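DTDP-4-dehydrorhamnose reductase, rfbD ortholog (Clostridium acetobutylicum, PDB 1VL0) probably catalyses the reduction of dTDP-6-deoxy-L-lyxo-4-hexulose to dTDP-L-rhamnose, with a nicotinamide adenine dinucleotide cofactor, in dTDP-L-rhamnose biosynthesis. Local coordinates at residues A[113-117]-A[159-163]; A[121-127]-A[260-266]. All blocks are in the same frame, centred on the assembly; numbering follows the deposited sequence.

In the fold
Both contacts use the long loop between strand 107-113 and helix 136-151, and their centres lie 10 Å apart. Contact 1 is the inner one, about 7 Å from the centre of the chain, and lines the nicotinamide end of the cofactor site. Contact 2, about 15 Å from that centre, joins the next part of the loop to residues 260-266. The two meet directly: Asp114 OD2 is 3.2 Å from Ser261 CB, and Phe117 CE1 is 3.6 Å from Ile125 CG2. Phe117 and Asp114 also pack on Leu263, whose side chain comes to about 8 Å from the cofactor, so contact 2 backs the pocket wall without touching the cofactor.

Contact 1 of 2, residues A[113-117]-A[159-163]; sequences TDYVF and RTAWL. With NAI (1,4-dihydronicotinamide adenine dinucleotide), chain D.
Arg159 lies across Val116 and Phe117 where strand 107-113 ends beside the parallel strand 155-164, in the Rossmann-like fold of an extended short-chain dehydrogenase/reductase. Its chain, extended from CG to NE, crosses both partners at about a right angle. Val116 CG2 sits over one face of the guanidinium, toward its rim, 3.6 Å from Arg159 NE. The Phe117 ring stands nearly perpendicular to the guanidinium, the planes 89° apart, and Phe117 CZ comes to 3.3 Å from Arg159 NH1. Glu145 forms a salt bridge with NH2 and His217 a hydrogen bond with NH1, which probably balances the buried charge and limits rotation of the guanidinium.

Thr113 and Thr160 are paired in a parallel bridge, to which Asp114 N contributes by donating to Thr160 O at 3.2 Å. The chain then curls into a short 3-10 segment, begun by an ST turn in which Thr113 OG1 accepts from Tyr115 N at 3.0 Å. The same hydroxyl, trans to the backbone N, lies 3.3 Å from C5N of the nicotinamide ring. Tyr137 and Lys141, both hydrogen-bonded to the cofactor, touch Thr113, consistent with the Thr-Tyr-Lys catalytic group of this family.

Asp114 places CG between its backbone N and carbonyl carbon (chi1 64°), which lays the carboxylate against Ala161, with Asp114 OD1 3.3 Å from Ala161 CB. A water donates to OD1 and accepts from Trp162 N; a second accepts from Trp162 NE1, but its approach to OD2 is unusually short and that bond less certain. Both waters lie at the edge of the indole, in its plane; Trp226 stacks with that ring. One residue on, Leu163 N donates almost straight to the carboxamide oxygen O7N of the cofactor, at 2.9 Å and 174°.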
ATOM      1  N   THR A 113      -5.765 -14.714   8.056  1.00 34.14           N
ATOM      2  CA  THR A 113      -5.802 -16.115   7.664  1.00 32.52           C
ATOM      3  C   THR A 113      -4.690 -16.528   6.706  1.00 34.20           C
ATOM      4  O   THR A 113      -4.221 -15.762   5.875  1.00 35.64           O
ATOM      5  CB  THR A 113      -7.217 -16.456   7.081  1.00 32.01           C
ATOM      6  OG1 THR A 113      -7.288 -17.836   6.661  1.00 33.56           O
ATOM      7  CG2 THR A 113      -7.528 -15.656   5.834  1.00 29.59           C
ATOM      8  N   ASP A 114      -4.280 -17.775   6.840  1.00 33.93           N
ATOM      9  CA  ASP A 114      -3.446 -18.480   5.842  1.00 36.55           C
ATOM     10  C   ASP A 114      -4.102 -18.643   4.480  1.00 34.41           C
ATOM     11  O   ASP A 114      -3.433 -18.881   3.507  1.00 36.93           O
ATOM     12  CB  ASP A 114      -3.070 -19.891   6.395  1.00 38.09           C
ATOM     13  CG  ASP A 114      -4.296 -20.821   6.591  1.00 45.50           C
ATOM     14  OD1 ASP A 114      -5.284 -20.411   7.238  1.00 44.78           O
ATOM     15  OD2 ASP A 114      -4.352 -21.986   6.130  1.00 51.83           O
ATOM     16  N   TYR A 115      -5.414 -18.473   4.388  1.00 34.77           N
ATOM     17  CA  TYR A 115      -6.092 -18.526   3.075  1.00 36.08           C
ATOM     18  C   TYR A 115      -5.782 -17.325   2.166  1.00 34.95           C
ATOM     19  O   TYR A 115      -6.268 -17.255   1.049  1.00 34.28           O
ATOM     20  CB  TYR A 115      -7.620 -18.620   3.250  1.00 40.39           C
ATOM     21  CG  TYR A 115      -8.147 -20.040   3.466  1.00 41.55           C
ATOM     22  CD1 TYR A 115      -7.864 -20.725   4.623  1.00 47.73           C
ATOM     23  CD2 TYR A 115      -8.922 -20.667   2.507  1.00 50.12           C
ATOM     24  CE1 TYR A 115      -8.329 -22.000   4.822  1.00 49.14           C
ATOM     25  CE2 TYR A 115      -9.391 -21.925   2.695  1.00 48.53           C
ATOM     26  CZ  TYR A 115      -9.091 -22.591   3.871  1.00 50.33           C
ATOM     27  OH  TYR A 115      -9.546 -23.876   4.081  1.00 53.44           O
ATOM     28  N   VAL A 116      -4.987 -16.359   2.634  1.00 34.77           N
ATOM     29  CA  VAL A 116      -4.493 -15.308   1.727  1.00 33.75           C
ATOM     30  C   VAL A 116      -3.459 -15.844   0.750  1.00 33.71           C
ATOM     31  O   VAL A 116      -3.152 -15.183  -0.220  1.00 32.92           O
ATOM     32  CB  VAL A 116      -3.942 -14.068   2.456  1.00 34.94           C
ATOM     33  CG1 VAL A 116      -5.042 -13.457   3.382  1.00 33.46           C
ATOM     34  CG2 VAL A 116      -2.697 -14.364   3.248  1.00 36.67           C
ATOM     35  N   PHE A 117      -2.919 -17.021   1.020  1.00 34.28           N
ATOM     36  CA  PHE A 117      -1.925 -17.671   0.153  1.00 36.42           C
ATOM     37  C   PHE A 117      -2.602 -18.723  -0.722  1.00 37.05           C
ATOM     38  O   PHE A 117      -3.737 -19.093  -0.444  1.00 38.53           O
ATOM     39  CB  PHE A 117      -0.838 -18.270   1.015  1.00 34.96           C
ATOM     40  CG  PHE A 117      -0.105 -17.244   1.831  1.00 36.64           C
ATOM     41  CD1 PHE A 117       0.734 -16.322   1.218  1.00 36.08           C
ATOM     42  CD2 PHE A 117      -0.246 -17.187   3.207  1.00 37.24           C
ATOM     43  CE1 PHE A 117       1.445 -15.404   1.971  1.00 33.67           C
ATOM     44  CE2 PHE A 117       0.440 -16.246   3.958  1.00 34.58           C
ATOM     45  CZ  PHE A 117       1.255 -15.329   3.340  1.00 33.77           C
ATOM     46  N   ARG A 159      -2.073 -13.205  11.222  1.00 31.87           N
ATOM     47  CA  ARG A 159      -2.613 -14.305  10.434  1.00 29.55           C
ATOM     48  C   ARG A 159      -2.522 -15.585  11.213  1.00 32.78           C
ATOM     49  O   ARG A 159      -1.465 -15.945  11.714  1.00 33.16           O
ATOM     50  CB  ARG A 159      -1.871 -14.475   9.096  1.00 32.85           C
ATOM     51  CG  ARG A 159      -1.843 -13.244   8.241  1.00 33.19           C
ATOM     52  CD  ARG A 159      -1.378 -13.558   6.835  1.00 31.73           C
ATOM     53  NE  ARG A 159      -1.348 -12.366   5.981  1.00 31.80           N
ATOM     54  CZ  ARG A 159      -0.349 -11.960   5.220  1.00 35.16           C
ATOM     55  NH1 ARG A 159       0.793 -12.626   5.153  1.00 34.50           N
ATOM     56  NH2 ARG A 159      -0.516 -10.848   4.512  1.00 33.93           N
ATOM     57  N   THR A 160      -3.622 -16.312  11.284  1.00 34.07           N
ATOM     58  CA  THR A 160      -3.603 -17.589  11.951  1.00 34.11           C
ATOM     59  C   THR A 160      -4.261 -18.691  11.096  1.00 34.90           C
ATOM     60  O   THR A 160      -4.644 -18.441   9.952  1.00 35.93           O
ATOM     61  CB  THR A 160      -4.193 -17.491  13.349  1.00 33.91           C
ATOM     62  OG1 THR A 160      -3.912 -18.721  14.055  1.00 33.54           O
ATOM     63  CG2 THR A 160      -5.696 -17.373  13.339  1.00 34.59           C
ATOM     64  N   ALA A 161      -4.337 -19.913  11.635  1.00 33.66           N
ATOM     65  CA  ALA A 161      -4.837 -21.055  10.862  1.00 34.62           C
ATOM     66  C   ALA A 161      -5.207 -22.197  11.786  1.00 36.57           C
ATOM     67  O   ALA A 161      -4.677 -22.292  12.904  1.00 35.82           O
ATOM     68  CB  ALA A 161      -3.753 -21.544   9.879  1.00 35.27           C
ATOM     69  N   TRP A 162      -6.113 -23.054  11.303  1.00 34.69           N
ATOM     70  CA  TRP A 162      -6.427 -24.342  11.948  1.00 35.39           C
ATOM     71  C   TRP A 162      -6.693 -24.092  13.419  1.00 34.93           C
ATOM     72  O   TRP A 162      -6.124 -24.737  14.301  1.00 34.77           O
ATOM     73  CB  TRP A 162      -5.272 -25.306  11.776  1.00 34.80           C
ATOM     74  CG  TRP A 162      -5.041 -25.767  10.392  1.00 35.41           C
ATOM     75  CD1 TRP A 162      -5.310 -25.097   9.213  1.00 35.92           C
ATOM     76  CD2 TRP A 162      -4.432 -27.001  10.008  1.00 34.81           C
ATOM     77  NE1 TRP A 162      -4.907 -25.853   8.134  1.00 36.19           N
ATOM     78  CE2 TRP A 162      -4.397 -27.036   8.590  1.00 35.82           C
ATOM     79  CE3 TRP A 162      -3.976 -28.112  10.712  1.00 35.88           C
ATOM     80  CZ2 TRP A 162      -3.907 -28.126   7.884  1.00 34.71           C
ATOM     81  CZ3 TRP A 162      -3.483 -29.154  10.027  1.00 34.04           C
ATOM     82  CH2 TRP A 162      -3.452 -29.173   8.617  1.00 34.78           C
ATOM     83  N   LEU A 163      -7.583 -23.158  13.687  1.00 35.12           N
ATOM     84  CA  LEU A 163      -7.713 -22.615  15.032  1.00 37.10           C
ATOM     85  C   LEU A 163      -8.771 -23.325  15.894  1.00 38.18           C
ATOM     86  O   LEU A 163      -9.916 -23.530  15.470  1.00 39.32           O
ATOM     87  CB  LEU A 163      -8.075 -21.130  14.945  1.00 35.99           C
ATOM     88  CG  LEU A 163      -8.060 -20.358  16.238  1.00 37.63           C
ATOM     89  CD1 LEU A 163      -6.662 -20.234  16.775  1.00 35.80           C
ATOM     90  CD2 LEU A 163      -8.709 -18.984  16.033  1.00 37.93           C
TER
HETATM   91  PA  NAI D 300     -15.568 -17.550  15.602  0.50 41.38           P
HETATM   92  O1A NAI D 300     -16.327 -17.983  14.379  0.50 39.89           O
HETATM   93  O2A NAI D 300     -15.474 -18.606  16.675  0.50 22.07           O
HETATM   94  O5B NAI D 300     -16.220 -16.163  16.078  0.50 38.92           O
HETATM   95  C5B NAI D 300     -16.362 -15.140  15.113  0.50 34.22           C
HETATM   96  C4B NAI D 300     -17.361 -14.088  15.578  0.50 23.79           C
HETATM   97  O4B NAI D 300     -17.768 -13.291  14.468  0.50 22.31           O
HETATM   98  C3B NAI D 300     -18.671 -14.628  16.149  0.50 31.62           C
HETATM   99  O3B NAI D 300     -18.768 -14.338  17.530  0.50 33.56           O
HETATM  100  C2B NAI D 300     -19.726 -13.886  15.315  0.50 32.58           C
HETATM  101  O2B NAI D 300     -20.972 -13.667  15.963  0.50 40.42           O
HETATM  102  C1B NAI D 300     -18.924 -12.633  14.951  0.50 29.17           C
HETATM  103  N9A NAI D 300     -19.511 -11.672  13.998  0.50 25.84           N
HETATM  104  C8A NAI D 300     -20.083 -11.998  12.800  0.50 30.37           C
HETATM  105  N7A NAI D 300     -20.533 -10.865  12.224  0.50 32.83           N
HETATM  106  C5A NAI D 300     -20.288  -9.807  13.031  0.50 33.36           C
HETATM  107  C6A NAI D 300     -20.559  -8.444  12.895  0.50 24.76           C
HETATM  108  N6A NAI D 300     -21.188  -7.973  11.830  0.50 22.53           N
HETATM  109  N1A NAI D 300     -20.179  -7.580  13.896  0.50 27.32           N
HETATM  110  C2A NAI D 300     -19.518  -8.070  15.028  0.50 31.71           C
HETATM  111  N3A NAI D 300     -19.277  -9.413  15.179  0.50 24.65           N
HETATM  112  C4A NAI D 300     -19.640 -10.291  14.179  0.50 36.36           C
HETATM  113  O3  NAI D 300     -14.125 -17.032  15.129  0.50 40.14           O
HETATM  114  PN  NAI D 300     -12.680 -17.624  15.558  0.50 39.16           P
HETATM  115  O1N NAI D 300     -12.217 -17.011  16.818  0.50 20.82           O
HETATM  116  O2N NAI D 300     -12.665 -19.072  15.253  0.50 29.88           O
HETATM  117  O5D NAI D 300     -11.783 -16.810  14.485  0.50 42.09           O
HETATM  118  C5D NAI D 300     -11.093 -15.644  14.917  0.50 37.26           C
HETATM  119  C4D NAI D 300     -10.317 -15.067  13.763  0.50 41.95           C
HETATM  120  O4D NAI D 300      -9.372 -16.022  13.233  0.50 37.93           O
HETATM  121  C3D NAI D 300     -11.219 -14.629  12.611  0.50 41.45           C
HETATM  122  O3D NAI D 300     -10.802 -13.328  12.306  0.50 37.29           O
HETATM  123  C2D NAI D 300     -10.935 -15.610  11.473  0.50 39.39           C
HETATM  124  O2D NAI D 300     -11.037 -15.120  10.139  0.50 22.87           O
HETATM  125  C1D NAI D 300      -9.495 -16.011  11.810  0.50 43.27           C
HETATM  126  N1N NAI D 300      -9.126 -17.341  11.330  0.50 39.67           N
HETATM  127  C2N NAI D 300      -9.659 -18.446  11.957  0.50 38.61           C
HETATM  128  C3N NAI D 300      -9.274 -19.706  11.502  0.50 45.79           C
HETATM  129  C7N NAI D 300     -10.065 -20.919  11.891  0.50 50.89           C
HETATM  130  O7N NAI D 300      -9.472 -22.171  11.670  0.50 35.62           O
HETATM  131  N7N NAI D 300     -11.285 -20.793  12.429  0.50 56.31           N
HETATM  132  C4N NAI D 300      -8.365 -19.822  10.441  0.50 44.32           C
HETATM  133  C5N NAI D 300      -7.835 -18.693   9.816  0.50 26.17           C
HETATM  134  C6N NAI D 300      -8.246 -17.452  10.294  0.50 37.81           C
HETATM  135  O   HOH W   1      -7.171 -21.976   8.566  1.00 34.33           O
HETATM  136  O   HOH W   2      -5.590 -24.077   5.738  1.00 42.79           O

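Contact 2 of 2, residues A[121-127]-A[260-266]; sequences AKEPITE and YSVLRNY
The Tyr260 ring is sandwiched: the carbonyl carbon of Lys122 lies over one face, 4.0 Å above the plane, and Val262 CG2 over the opposite face, both displaced toward the rim. At the hydroxyl edge, near the ring plane, Tyr260 OH is 3.0 Å from Pro124 N, a contact without a hydrogen bond because the proline nitrogen has no hydrogen to give. At the other end of the side chain, Tyr260 CB meets Ala121 O at 3.3 Å. With CG anti to the backbone N (chi1 -174°), the ring is directed along the 121-124 backbone.

A second flat group, the Arg264 guanidinium, has Tyr266 CD1 over one of its faces, 3.4 Å above the plane, while NH2 forms a salt bridge with Glu269. Thr126 runs alongside the Tyr266 ring, its CG2 3.7 Å from Tyr266 CD2. The Glu127 carboxylate, turned 36° from that ring, brings OE1 to 3.1 Å from Tyr266 CB; Glu127 OE2 accepts from the backbone N of both His217 and Met267, the latter in the first turn of helix 266-270. Tyr266 OH is hydrogen-bonded to Asp84 of the second subunit, and Tyr83 of that subunit packs against Tyr266, so this end of the contact takes part in the assembly.

Between the aromatic ends the backbones join. Ile125 N donates to Val262 O at 2.9 Å, and Arg264 N donates to Ile125 O at 2.8 Å. Pro124 and Val262 lie side by side at this join, pointing the same way, and Ile125 CB faces Leu263 CD2. Ile125 and Leu263 thus form an isolated beta bridge between two irregular segments, joining the loop after strand 107-113 of the Rossmann-like core to the C-terminal region that in extended short-chain dehydrogenase/reductases belongs largely to the substrate-binding part.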
ATOM      1  N   ALA A 121       2.833 -23.296  -1.999  1.00 43.29           N
ATOM      2  CA  ALA A 121       4.153 -23.259  -1.342  1.00 42.75           C
ATOM      3  C   ALA A 121       4.705 -24.622  -0.996  1.00 42.72           C
ATOM      4  O   ALA A 121       3.978 -25.579  -0.846  1.00 43.52           O
ATOM      5  CB  ALA A 121       4.090 -22.403  -0.061  1.00 40.59           C
ATOM      6  N   LYS A 122       6.012 -24.707  -0.858  1.00 45.91           N
ATOM      7  CA  LYS A 122       6.664 -25.971  -0.567  1.00 48.02           C
ATOM      8  C   LYS A 122       7.445 -25.898   0.737  1.00 47.27           C
ATOM      9  O   LYS A 122       8.001 -26.909   1.176  1.00 46.48           O
ATOM     10  CB  LYS A 122       7.577 -26.374  -1.733  1.00 51.96           C
ATOM     11  CG  LYS A 122       6.888 -27.268  -2.825  1.00 59.85           C
ATOM     12  CD  LYS A 122       6.165 -26.462  -3.922  1.00 69.17           C
ATOM     13  CE  LYS A 122       5.099 -27.309  -4.692  1.00 71.25           C
ATOM     14  NZ  LYS A 122       4.089 -26.452  -5.448  1.00 68.63           N
ATOM     15  N   GLU A 123       7.478 -24.714   1.361  1.00 44.98           N
ATOM     16  CA  GLU A 123       8.115 -24.536   2.666  1.00 44.72           C
ATOM     17  C   GLU A 123       7.371 -23.470   3.491  1.00 40.74           C
ATOM     18  O   GLU A 123       6.566 -22.697   2.928  1.00 36.67           O
ATOM     19  CB  GLU A 123       9.576 -24.178   2.466  1.00 45.75           C
ATOM     20  CG  GLU A 123       9.844 -23.056   1.477  1.00 54.84           C
ATOM     21  CD  GLU A 123      11.334 -22.647   1.435  1.00 59.80           C
ATOM     22  OE1 GLU A 123      11.839 -22.015   2.419  1.00 71.03           O
ATOM     23  OE2 GLU A 123      11.994 -22.952   0.395  1.00 77.34           O
ATOM     24  N   PRO A 124       7.608 -23.434   4.815  1.00 37.32           N
ATOM     25  CA  PRO A 124       6.894 -22.498   5.689  1.00 38.17           C
ATOM     26  C   PRO A 124       6.883 -21.029   5.160  1.00 37.46           C
ATOM     27  O   PRO A 124       7.934 -20.454   4.748  1.00 37.44           O
ATOM     28  CB  PRO A 124       7.626 -22.627   7.035  1.00 33.52           C
ATOM     29  CG  PRO A 124       8.132 -24.034   7.003  1.00 38.14           C
ATOM     30  CD  PRO A 124       8.553 -24.260   5.593  1.00 37.51           C
ATOM     31  N   ILE A 125       5.678 -20.459   5.146  1.00 38.16           N
ATOM     32  CA  ILE A 125       5.418 -19.229   4.411  1.00 35.35           C
ATOM     33  C   ILE A 125       5.632 -18.087   5.350  1.00 35.58           C
ATOM     34  O   ILE A 125       5.085 -18.090   6.437  1.00 34.45           O
ATOM     35  CB  ILE A 125       3.982 -19.236   3.890  1.00 35.66           C
ATOM     36  CG1 ILE A 125       3.743 -20.472   3.023  1.00 34.61           C
ATOM     37  CG2 ILE A 125       3.696 -18.001   3.108  1.00 35.21           C
ATOM     38  CD1 ILE A 125       2.235 -20.767   2.886  1.00 37.65           C
ATOM     39  N   THR A 126       6.431 -17.108   4.936  1.00 36.15           N
ATOM     40  CA  THR A 126       6.672 -15.922   5.764  1.00 34.19           C
ATOM     41  C   THR A 126       5.784 -14.750   5.384  1.00 33.99           C
ATOM     42  O   THR A 126       5.142 -14.726   4.353  1.00 34.10           O
ATOM     43  CB  THR A 126       8.104 -15.425   5.721  1.00 34.44           C
ATOM     44  OG1 THR A 126       8.287 -14.596   4.581  1.00 33.68           O
ATOM     45  CG2 THR A 126       9.101 -16.528   5.659  1.00 36.96           C
ATOM     46  N   GLU A 127       5.763 -13.775   6.269  1.00 34.59           N
ATOM     47  CA  GLU A 127       4.990 -12.566   6.063  1.00 35.69           C
ATOM     48  C   GLU A 127       5.446 -11.750   4.837  1.00 35.62           C
ATOM     49  O   GLU A 127       4.773 -10.834   4.458  1.00 36.20           O
ATOM     50  CB  GLU A 127       5.145 -11.692   7.298  1.00 37.97           C
ATOM     51  CG  GLU A 127       4.586 -12.286   8.590  1.00 36.44           C
ATOM     52  CD  GLU A 127       5.551 -13.182   9.374  1.00 40.07           C
ATOM     53  OE1 GLU A 127       6.514 -13.746   8.782  1.00 32.47           O
ATOM     54  OE2 GLU A 127       5.308 -13.347  10.590  1.00 33.69           O
ATOM     55  N   TYR A 260      -0.792 -26.707   1.028  1.00 40.33           N
ATOM     56  CA  TYR A 260       0.281 -26.444   1.929  1.00 39.60           C
ATOM     57  C   TYR A 260       0.103 -25.025   2.491  1.00 40.63           C
ATOM     58  O   TYR A 260       0.320 -24.040   1.774  1.00 39.03           O
ATOM     59  CB  TYR A 260       1.622 -26.555   1.215  1.00 39.89           C
ATOM     60  CG  TYR A 260       2.815 -26.427   2.169  1.00 39.45           C
ATOM     61  CD1 TYR A 260       3.217 -25.181   2.646  1.00 40.37           C
ATOM     62  CD2 TYR A 260       3.521 -27.530   2.584  1.00 39.84           C
ATOM     63  CE1 TYR A 260       4.274 -25.039   3.512  1.00 39.04           C
ATOM     64  CE2 TYR A 260       4.625 -27.395   3.431  1.00 43.00           C
ATOM     65  CZ  TYR A 260       4.976 -26.154   3.907  1.00 36.33           C
ATOM     66  OH  TYR A 260       6.029 -26.032   4.775  1.00 38.77           O
ATOM     67  N   SER A 261      -0.278 -24.935   3.761  1.00 39.11           N
ATOM     68  CA  SER A 261      -0.505 -23.657   4.398  1.00 44.72           C
ATOM     69  C   SER A 261       0.241 -23.504   5.717  1.00 41.63           C
ATOM     70  O   SER A 261      -0.250 -22.876   6.647  1.00 44.43           O
ATOM     71  CB  SER A 261      -2.009 -23.446   4.595  1.00 44.92           C
ATOM     72  OG  SER A 261      -2.616 -24.594   5.114  1.00 50.36           O
ATOM     73  N   VAL A 262       1.456 -24.038   5.770  1.00 37.77           N
ATOM     74  CA  VAL A 262       2.289 -23.879   6.953  1.00 35.46           C
ATOM     75  C   VAL A 262       2.805 -22.444   6.943  1.00 35.69           C
ATOM     76  O   VAL A 262       3.461 -22.043   5.989  1.00 34.28           O
ATOM     77  CB  VAL A 262       3.469 -24.874   6.980  1.00 36.57           C
ATOM     78  CG1 VAL A 262       4.349 -24.635   8.208  1.00 38.95           C
ATOM     79  CG2 VAL A 262       2.953 -26.261   6.999  1.00 35.64           C
ATOM     80  N   LEU A 263       2.487 -21.688   8.002  1.00 32.45           N
ATOM     81  CA  LEU A 263       3.004 -20.367   8.151  1.00 32.27           C
ATOM     82  C   LEU A 263       4.197 -20.371   9.071  1.00 34.82           C
ATOM     83  O   LEU A 263       4.129 -20.890  10.168  1.00 38.20           O
ATOM     84  CB  LEU A 263       1.943 -19.458   8.760  1.00 32.00           C
ATOM     85  CG  LEU A 263       0.620 -19.409   8.020  1.00 32.51           C
ATOM     86  CD1 LEU A 263      -0.297 -18.362   8.740  1.00 37.95           C
ATOM     87  CD2 LEU A 263       0.789 -19.035   6.586  1.00 33.77           C
ATOM     88  N   ARG A 264       5.284 -19.758   8.647  1.00 34.79           N
ATOM     89  CA  ARG A 264       6.384 -19.532   9.539  1.00 33.16           C
ATOM     90  C   ARG A 264       6.059 -18.267  10.346  1.00 31.82           C
ATOM     91  O   ARG A 264       5.626 -17.264   9.780  1.00 33.21           O
ATOM     92  CB  ARG A 264       7.646 -19.333   8.740  1.00 32.76           C
ATOM     93  CG  ARG A 264       8.880 -19.248   9.560  1.00 33.36           C
ATOM     94  CD  ARG A 264      10.137 -19.264   8.757  1.00 34.56           C
ATOM     95  NE  ARG A 264      11.289 -19.029   9.629  1.00 38.01           N
ATOM     96  CZ  ARG A 264      12.553 -18.924   9.234  1.00 41.88           C
ATOM     97  NH1 ARG A 264      12.858 -19.058   7.979  1.00 38.78           N
ATOM     98  NH2 ARG A 264      13.512 -18.678  10.115  1.00 40.90           N
ATOM     99  N   ASN A 265       6.304 -18.308  11.650  1.00 34.33           N
ATOM    100  CA  ASN A 265       6.145 -17.170  12.506  1.00 31.88           C
ATOM    101  C   ASN A 265       7.435 -16.351  12.466  1.00 34.39           C
ATOM    102  O   ASN A 265       8.070 -16.063  13.523  1.00 35.30           O
ATOM    103  CB  ASN A 265       5.865 -17.587  13.964  1.00 34.67           C
ATOM    104  CG  ASN A 265       4.472 -18.185  14.214  1.00 33.85           C
ATOM    105  OD1 ASN A 265       3.718 -18.568  13.320  1.00 38.65           O
ATOM    106  ND2 ASN A 265       4.164 -18.317  15.460  1.00 37.93           N
ATOM    107  N   TYR A 266       7.775 -15.869  11.271  1.00 32.74           N
ATOM    108  CA  TYR A 266       9.085 -15.217  10.985  1.00 30.53           C
ATOM    109  C   TYR A 266       9.250 -13.852  11.638  1.00 33.25           C
ATOM    110  O   TYR A 266      10.280 -13.519  12.203  1.00 33.14           O
ATOM    111  CB  TYR A 266       9.254 -15.121   9.488  1.00 32.92           C
ATOM    112  CG  TYR A 266      10.663 -14.935   8.995  1.00 31.55           C
ATOM    113  CD1 TYR A 266      11.739 -15.532   9.604  1.00 35.32           C
ATOM    114  CD2 TYR A 266      10.905 -14.136   7.873  1.00 38.02           C
ATOM    115  CE1 TYR A 266      13.046 -15.330   9.111  1.00 34.94           C
ATOM    116  CE2 TYR A 266      12.148 -13.925   7.394  1.00 39.51           C
ATOM    117  CZ  TYR A 266      13.232 -14.538   8.011  1.00 35.85           C
ATOM    118  OH  TYR A 266      14.479 -14.312   7.471  1.00 34.62           O
TER
HETATM  119  O   HOH W   3       1.070 -21.463  -0.377  1.00 37.46           O